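Local coordinates for pesticidal crystal protein Cry4Aa (Bacillus thuringiensis, PDB 2C9K) that is an insect toxin that binds midgut epithelial cells of mosquito larvae and promotes their colloid-osmotic lysis, at residues T83-H87 with Q106-V110; D42-S48 with A70-N75; L267-E271 with S361-Y366. All blocks are in the same frame, centred on the assembly; numbering follows the deposited sequence.

Contact 1: T83-H87 with Q106-V110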
# COMPACT_ATOMS: atom_id res chain seq x y z
N THR A 83 6.82 -10.81 27.84
CA THR A 83 7.24 -12.07 28.46
C THR A 83 7.60 -13.08 27.38
O THR A 83 8.64 -13.74 27.44
CB THR A 83 6.13 -12.66 29.35
OG1 THR A 83 5.77 -11.72 30.37
CG2 THR A 83 6.59 -13.95 30.00
N TYR A 84 6.73 -13.20 26.38
CA TYR A 84 6.96 -14.12 25.27
C TYR A 84 8.27 -13.76 24.58
O TYR A 84 9.09 -14.63 24.28
CB TYR A 84 5.83 -14.00 24.25
CG TYR A 84 6.16 -14.60 22.91
CD1 TYR A 84 6.04 -15.97 22.69
CD2 TYR A 84 6.64 -13.81 21.86
CE1 TYR A 84 6.37 -16.53 21.47
CE2 TYR A 84 6.98 -14.37 20.64
CZ TYR A 84 6.85 -15.73 20.45
OH TYR A 84 7.18 -16.29 19.25
N HIS A 85 8.45 -12.47 24.33
CA HIS A 85 9.65 -11.98 23.66
C HIS A 85 10.93 -12.33 24.42
O HIS A 85 11.94 -12.67 23.81
CB HIS A 85 9.56 -10.47 23.47
CG HIS A 85 10.72 -9.88 22.73
ND1 HIS A 85 11.12 -10.34 21.49
CD2 HIS A 85 11.55 -8.86 23.04
CE1 HIS A 85 12.15 -9.63 21.07
NE2 HIS A 85 12.43 -8.72 21.99
N ASN A 86 10.88 -12.26 25.75
CA ASN A 86 12.05 -12.57 26.57
C ASN A 86 12.41 -14.05 26.51
O ASN A 86 13.53 -14.40 26.16
CB ASN A 86 11.82 -12.16 28.03
CG ASN A 86 11.75 -10.66 28.21
OD1 ASN A 86 12.50 -9.91 27.59
ND2 ASN A 86 10.86 -10.21 29.09
N HIS A 87 11.46 -14.91 26.85
CA HIS A 87 11.70 -16.35 26.83
C HIS A 87 12.26 -16.80 25.49
O HIS A 87 13.04 -17.76 25.41
CB HIS A 87 10.40 -17.10 27.14
CG HIS A 87 9.81 -16.77 28.48
ND1 HIS A 87 10.53 -16.89 29.65
CD2 HIS A 87 8.59 -16.31 28.83
CE1 HIS A 87 9.77 -16.52 30.66
NE2 HIS A 87 8.59 -16.17 30.19
N GLN A 106 4.75 -20.66 26.56
CA GLN A 106 4.65 -19.21 26.42
C GLN A 106 3.87 -18.88 25.14
O GLN A 106 3.10 -17.92 25.11
CB GLN A 106 6.05 -18.61 26.36
CG GLN A 106 6.11 -17.12 26.63
CD GLN A 106 5.57 -16.75 27.99
OE1 GLN A 106 5.81 -17.45 28.98
NE2 GLN A 106 4.85 -15.64 28.06
N ILE A 107 4.09 -19.66 24.09
CA ILE A 107 3.38 -19.47 22.84
C ILE A 107 1.89 -19.68 23.11
O ILE A 107 1.04 -18.97 22.57
CB ILE A 107 3.86 -20.47 21.76
CG1 ILE A 107 5.27 -20.10 21.29
CG2 ILE A 107 2.90 -20.50 20.59
CD1 ILE A 107 5.84 -21.03 20.24
N GLN A 108 1.58 -20.65 23.97
CA GLN A 108 0.20 -20.96 24.33
C GLN A 108 -0.52 -19.78 24.96
O GLN A 108 -1.71 -19.57 24.73
CB GLN A 108 0.16 -22.15 25.29
CG GLN A 108 0.63 -23.46 24.69
CD GLN A 108 0.42 -24.63 25.64
OE1 GLN A 108 0.75 -25.77 25.32
NE2 GLN A 108 -0.14 -24.35 26.82
N LEU A 109 0.20 -19.01 25.79
CA LEU A 109 -0.40 -17.85 26.44
C LEU A 109 -0.66 -16.72 25.46
O LEU A 109 -1.72 -16.10 25.48
CB LEU A 109 0.49 -17.36 27.58
CG LEU A 109 0.58 -18.24 28.82
CD1 LEU A 109 1.45 -17.56 29.87
CD2 LEU A 109 -0.81 -18.50 29.37
N VAL A 110 0.32 -16.45 24.59
CA VAL A 110 0.16 -15.40 23.60
C VAL A 110 -0.99 -15.76 22.67
O VAL A 110 -1.71 -14.89 22.21
CB VAL A 110 1.44 -15.18 22.77
CG1 VAL A 110 1.17 -14.18 21.65
CG2 VAL A 110 2.55 -14.65 23.66
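Two rings of one helix face the next: Tyr84 meets the side chains of Gln106, Ile107 and Val110, and His87 meets Gln106. At the edge of the Tyr84 phenol, close to its plane, sits Ile107, with CE1 of Tyr84 3.7 Å from CG1 of Ile107, while CG of Gln106 and CG2 of Val110 approach that ring obliquely. At the edge of the His87 imidazole, in plane, lies NE2 of Gln106, while OE1 of that amide approaches the ring obliquely; ring and amide planes stand 42° apart. The setting is an antiparallel helix pair in the N-terminal helical domain of the delta endotoxins: segments 83-87 and 106-110, of helices 77-89 and 103-123, run at 158° to each other, their axes 9.7 Å apart at the closest point.

Gln106 makes the broadest set of contacts, with Thr83, Tyr84 and His87. Its CG swings away from its own backbone N (chi1 -162°), and the bend at chi2 then lays the amide across the other helix, between Thr83 and His87. CG of Gln106 comes to 3.4 Å from CA of Tyr84. The amide does not pair with the imidazole: OE1 of Gln106 lies 3.3 Å from NE2 of His87, but at a poor angle. Thr83 presents its methyl CG2 to the amide, while its hydroxyl is hydrogen-bonded to the carbonyl oxygen of Asn79 one turn back.

Beyond the pair lies helix 140-164, whose Val153 touches both Tyr84 and Val110, and whose Gln156 takes part in a hydrogen bond with the phenol hydroxyl. Val110 meets the base of the tyrosine side chain, at CB and CG, its methyl CG2 resting 3.4 Å from CB of Tyr84.

Contact 2: D42-S48 with A70-N75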
# COMPACT_ATOMS: atom_id res chain seq x y z
N ASP A 42 2.28 -0.72 29.29
CA ASP A 42 0.86 -1.01 29.30
C ASP A 42 0.02 0.18 29.75
O ASP A 42 -1.10 0.01 30.25
CB ASP A 42 0.56 -2.22 30.19
CG ASP A 42 0.90 -1.97 31.64
OD1 ASP A 42 0.47 -2.78 32.49
OD2 ASP A 42 1.60 -0.98 31.93
N GLN A 43 0.55 1.38 29.57
CA GLN A 43 -0.16 2.59 29.94
C GLN A 43 0.07 3.66 28.87
O GLN A 43 0.17 4.86 29.16
CB GLN A 43 0.30 3.10 31.32
CG GLN A 43 1.76 3.53 31.38
CD GLN A 43 2.17 4.00 32.77
OE1 GLN A 43 3.29 4.46 32.98
NE2 GLN A 43 1.25 3.90 33.73
N SER A 44 0.16 3.20 27.63
CA SER A 44 0.37 4.09 26.49
C SER A 44 -0.96 4.63 25.99
O SER A 44 -2.03 4.26 26.49
CB SER A 44 1.06 3.31 25.36
OG SER A 44 2.20 2.60 25.81
N ASN A 45 -0.90 5.51 25.00
CA ASN A 45 -2.10 6.09 24.41
C ASN A 45 -2.11 5.88 22.90
O ASN A 45 -2.76 6.62 22.16
CB ASN A 45 -2.18 7.58 24.72
CG ASN A 45 -2.20 7.86 26.21
OD1 ASN A 45 -3.05 7.34 26.94
ND2 ASN A 45 -1.26 8.67 26.66
N THR A 46 -1.38 4.86 22.46
CA THR A 46 -1.28 4.54 21.04
C THR A 46 -2.66 4.26 20.43
O THR A 46 -3.01 4.86 19.41
CB THR A 46 -0.35 3.33 20.82
OG1 THR A 46 0.95 3.62 21.34
CG2 THR A 46 -0.21 3.02 19.33
N TRP A 47 -3.42 3.37 21.06
CA TRP A 47 -4.75 3.02 20.57
C TRP A 47 -5.72 4.21 20.62
O TRP A 47 -6.59 4.35 19.77
CB TRP A 47 -5.31 1.85 21.38
CG TRP A 47 -4.31 0.76 21.56
CD1 TRP A 47 -3.96 0.17 22.72
CD2 TRP A 47 -3.47 0.20 20.55
NE1 TRP A 47 -2.95 -0.73 22.52
CE2 TRP A 47 -2.62 -0.74 21.19
CE3 TRP A 47 -3.34 0.39 19.16
CZ2 TRP A 47 -1.66 -1.48 20.49
CZ3 TRP A 47 -2.38 -0.35 18.47
CH2 TRP A 47 -1.55 -1.27 19.14
N SER A 48 -5.56 5.06 21.63
CA SER A 48 -6.42 6.24 21.74
C SER A 48 -6.11 7.12 20.53
O SER A 48 -7.02 7.53 19.82
CB SER A 48 -6.12 7.02 23.01
OG SER A 48 -6.50 6.28 24.15
N ALA A 70 -11.09 0.61 24.96
CA ALA A 70 -10.36 -0.08 23.90
C ALA A 70 -8.87 0.04 24.17
O ALA A 70 -8.12 -0.93 24.01
CB ALA A 70 -10.70 0.54 22.54
N ASN A 71 -8.44 1.23 24.58
CA ASN A 71 -7.02 1.48 24.85
C ASN A 71 -6.52 0.67 26.04
O ASN A 71 -5.36 0.26 26.10
CB ASN A 71 -6.82 2.97 25.10
CG ASN A 71 -5.36 3.34 25.12
OD1 ASN A 71 -4.64 3.09 24.16
ND2 ASN A 71 -4.92 3.95 26.22
N LYS A 72 -7.41 0.44 26.99
CA LYS A 72 -7.13 -0.30 28.21
C LYS A 72 -7.01 -1.79 27.92
O LYS A 72 -6.18 -2.48 28.50
CB LYS A 72 -8.29 -0.05 29.19
CG LYS A 72 -8.12 -0.58 30.60
CD LYS A 72 -9.40 -0.30 31.40
CE LYS A 72 -9.79 1.19 31.33
NZ LYS A 72 -11.08 1.52 32.01
N ILE A 73 -7.84 -2.27 26.99
CA ILE A 73 -7.87 -3.67 26.61
C ILE A 73 -6.70 -4.13 25.75
O ILE A 73 -6.12 -5.19 26.00
CB ILE A 73 -9.17 -4.01 25.84
CG1 ILE A 73 -10.39 -3.73 26.73
CG2 ILE A 73 -9.16 -5.46 25.39
CD1 ILE A 73 -11.73 -4.04 26.06
N LEU A 74 -6.37 -3.36 24.72
CA LEU A 74 -5.28 -3.71 23.82
C LEU A 74 -3.90 -3.42 24.41
O LEU A 74 -2.89 -3.85 23.86
CB LEU A 74 -5.45 -2.97 22.49
CG LEU A 74 -6.15 -3.71 21.34
CD1 LEU A 74 -6.94 -4.90 21.83
CD2 LEU A 74 -7.05 -2.74 20.61
N ASN A 75 -3.87 -2.70 25.52
CA ASN A 75 -2.60 -2.38 26.18
C ASN A 75 -2.18 -3.53 27.10
O ASN A 75 -1.24 -3.40 27.89
CB ASN A 75 -2.72 -1.07 26.97
CG ASN A 75 -2.15 0.12 26.21
OD1 ASN A 75 -2.06 0.10 24.98
ND2 ASN A 75 -1.76 1.16 26.93
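Asn71 ND2 and Ser44 O form a nearly straight hydrogen bond. ND2 of Asn71 donates to the carbonyl oxygen of Ser44 over 2.9 Å, at 165°, arriving in the carbonyl plane and leaving within the plane of its own amide. The same oxygen takes a second, weak bond of 3.1 Å from ND2 of Asn75, so Asn71 in the last turn of helix 64-74 and Asn75 just after it hold one carbonyl of the loop that leads into helix 46-58. Asn71 also works from its other branch: OD1 accepts a weak bond from the backbone N of Ser48, 3.3 Å away, in the first turn of that helix. With CG anti to its N (chi1 -169°), the Asn71 amide reaches across to the other segment and bridges loop and helix start, while OG of Ser48 packs beside it, 3.3 Å from CG of Asn71.

Further out, the Trp47 indole lies between two aliphatic groups. Leu74 CB covers one face, 3.6 Å from the centroid of the five-membered ring in a CH-pi contact, and the methyl of the adjacent Thr46 lies over the opposite one. Trp47 CB meanwhile rests against OD1 of Asn71.

In this helical domain, Trp47 goes on to touch Ser142 and Gln145 of helix 140-164. Leu74 meets Ser142 as well, and packs on Val117 and Leu121 of helix 103-123.

Contact 3: L267-E271 with S361-Y366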
# COMPACT_ATOMS: atom_id res chain seq x y z
N LEU A 267 -5.04 19.42 -2.31
CA LEU A 267 -4.83 20.84 -2.07
C LEU A 267 -5.97 21.67 -2.65
O LEU A 267 -6.46 21.39 -3.75
CB LEU A 267 -3.50 21.29 -2.71
CG LEU A 267 -3.23 22.79 -2.87
CD1 LEU A 267 -3.12 23.48 -1.52
CD2 LEU A 267 -1.95 22.97 -3.67
N ASN A 268 -6.38 22.69 -1.88
CA ASN A 268 -7.44 23.63 -2.24
C ASN A 268 -8.85 23.06 -2.30
O ASN A 268 -9.70 23.57 -3.02
CB ASN A 268 -7.14 24.32 -3.57
CG ASN A 268 -6.00 25.30 -3.46
OD1 ASN A 268 -5.71 25.83 -2.38
ND2 ASN A 268 -5.34 25.55 -4.59
N PHE A 269 -9.10 22.02 -1.52
CA PHE A 269 -10.40 21.40 -1.49
C PHE A 269 -11.47 22.32 -0.92
O PHE A 269 -12.51 22.56 -1.54
CB PHE A 269 -10.37 20.13 -0.64
CG PHE A 269 -11.72 19.53 -0.44
CD1 PHE A 269 -12.35 18.83 -1.48
CD2 PHE A 269 -12.41 19.72 0.75
CE1 PHE A 269 -13.65 18.34 -1.32
CE2 PHE A 269 -13.71 19.23 0.91
CZ PHE A 269 -14.32 18.54 -0.13
N GLU A 270 -11.21 22.83 0.28
CA GLU A 270 -12.16 23.68 0.97
C GLU A 270 -12.43 25.04 0.33
O GLU A 270 -13.55 25.53 0.41
CB GLU A 270 -11.71 23.86 2.43
CG GLU A 270 -11.50 22.53 3.16
CD GLU A 270 -10.06 21.97 3.05
OE1 GLU A 270 -9.44 22.05 1.95
OE2 GLU A 270 -9.55 21.44 4.07
N GLU A 271 -11.44 25.64 -0.31
CA GLU A 271 -11.67 26.95 -0.91
C GLU A 271 -12.04 26.93 -2.38
O GLU A 271 -12.01 27.96 -3.05
CB GLU A 271 -10.47 27.86 -0.67
CG GLU A 271 -10.36 28.28 0.79
CD GLU A 271 -9.47 29.49 0.99
OE1 GLU A 271 -9.46 30.03 2.12
OE2 GLU A 271 -8.78 29.91 0.02
N SER A 361 0.82 28.21 -2.80
CA SER A 361 -0.23 28.51 -3.75
C SER A 361 -0.95 29.80 -3.36
O SER A 361 -0.85 30.25 -2.21
CB SER A 361 -1.22 27.35 -3.80
OG SER A 361 -1.62 26.99 -2.48
N LEU A 362 -1.67 30.39 -4.31
CA LEU A 362 -2.40 31.62 -4.04
C LEU A 362 -3.60 31.30 -3.14
O LEU A 362 -4.21 30.24 -3.28
CB LEU A 362 -2.86 32.26 -5.35
CG LEU A 362 -1.70 32.67 -6.28
CD1 LEU A 362 -2.24 33.29 -7.54
CD2 LEU A 362 -0.80 33.66 -5.56
N ASP A 363 -3.91 32.20 -2.22
CA ASP A 363 -5.01 32.00 -1.30
C ASP A 363 -6.20 32.88 -1.67
O ASP A 363 -6.32 34.02 -1.22
CB ASP A 363 -4.55 32.31 0.12
CG ASP A 363 -5.69 32.38 1.11
OD1 ASP A 363 -6.66 31.60 0.98
OD2 ASP A 363 -5.60 33.21 2.04
N ASN A 364 -7.08 32.33 -2.51
CA ASN A 364 -8.27 33.02 -3.00
C ASN A 364 -9.23 33.57 -1.95
O ASN A 364 -10.18 34.26 -2.30
CB ASN A 364 -9.05 32.11 -3.95
CG ASN A 364 -9.43 30.79 -3.31
OD1 ASN A 364 -10.52 30.28 -3.54
ND2 ASN A 364 -8.53 30.23 -2.51
N LYS A 365 -8.99 33.28 -0.68
CA LYS A 365 -9.87 33.79 0.36
C LYS A 365 -11.31 33.41 0.04
O LYS A 365 -12.20 34.27 0.03
CB LYS A 365 -9.77 35.31 0.45
CG LYS A 365 -8.37 35.86 0.63
CD LYS A 365 -7.82 35.58 2.01
CE LYS A 365 -6.53 36.33 2.24
NZ LYS A 365 -6.70 37.80 2.02
N TYR A 366 -11.54 32.13 -0.25
CA TYR A 366 -12.86 31.61 -0.58
C TYR A 366 -13.60 32.38 -1.66
O TYR A 366 -14.83 32.40 -1.67
CB TYR A 366 -13.75 31.55 0.67
CG TYR A 366 -13.28 30.57 1.72
CD1 TYR A 366 -12.33 30.95 2.66
CD2 TYR A 366 -13.76 29.26 1.75
CE1 TYR A 366 -11.87 30.05 3.62
CE2 TYR A 366 -13.31 28.35 2.70
CZ TYR A 366 -12.36 28.76 3.63
OH TYR A 366 -11.89 27.87 4.59
O HOH W 1 -4.00 27.70 -2.04
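Asn268 and Ser361 are joined by one water that three groups grip. The water donates to OD1 of Asn268 at 2.6 Å and to the carbonyl oxygen of Leu362 at 2.8 Å, and accepts from OG of Ser361 at 2.5 Å. It ties a loop following strand 262-267 to the end of strand 353-362, in the beta-sheet-rich middle domain of the toxin, the beta prism of this family. Strand 353-362 belongs to a four-stranded antiparallel sheet and here runs out into the turn before strand 373-381; in related toxins such loops are implicated in receptor recognition. The Asn268 amide nitrogen is held in turn by backbone oxygens of Asn371 and Gln449.

Glu271 carries most of the rest. Its CG stands over the centre of the Tyr366 ring in a CH-pi contact, 3.4 Å from the centroid and only 8° off the normal. Beyond CG the chain is extended (chi2 -162°), which carries the carboxylate toward Asp363. There two like charges come close, with OE2 of Glu271 2.9 Å from OD1 of Asp363 and the carboxylate planes nearly coplanar.

Asp363 OD1 has donors of its own: within the turn it takes a weak bond from the backbone N of Lys365, at 3.3 Å, and it takes another weak one from ND2 of Asn403.

Along the chain contact 2 comes first, then contact 1, then contact 3, each closing before the next opens. Contacts 1 and 2 share the N-terminal helical domain: their centres lie about 20 Å apart, with nearest atoms about 11 Å from each other, and helix 64-74 of contact 2 is followed directly by helix 77-89 of contact 1. Both pack against helix 140-164, so they hold neighbouring parts of one bundle, the domain linked to pore formation in this family. Contact 3 belongs to the sheet-built middle domain, its centre about 53 Å from that of contact 1 and about 38 Å from that of contact 2. Contacts 1 and 3 fall on opposite sides of the chain's centre.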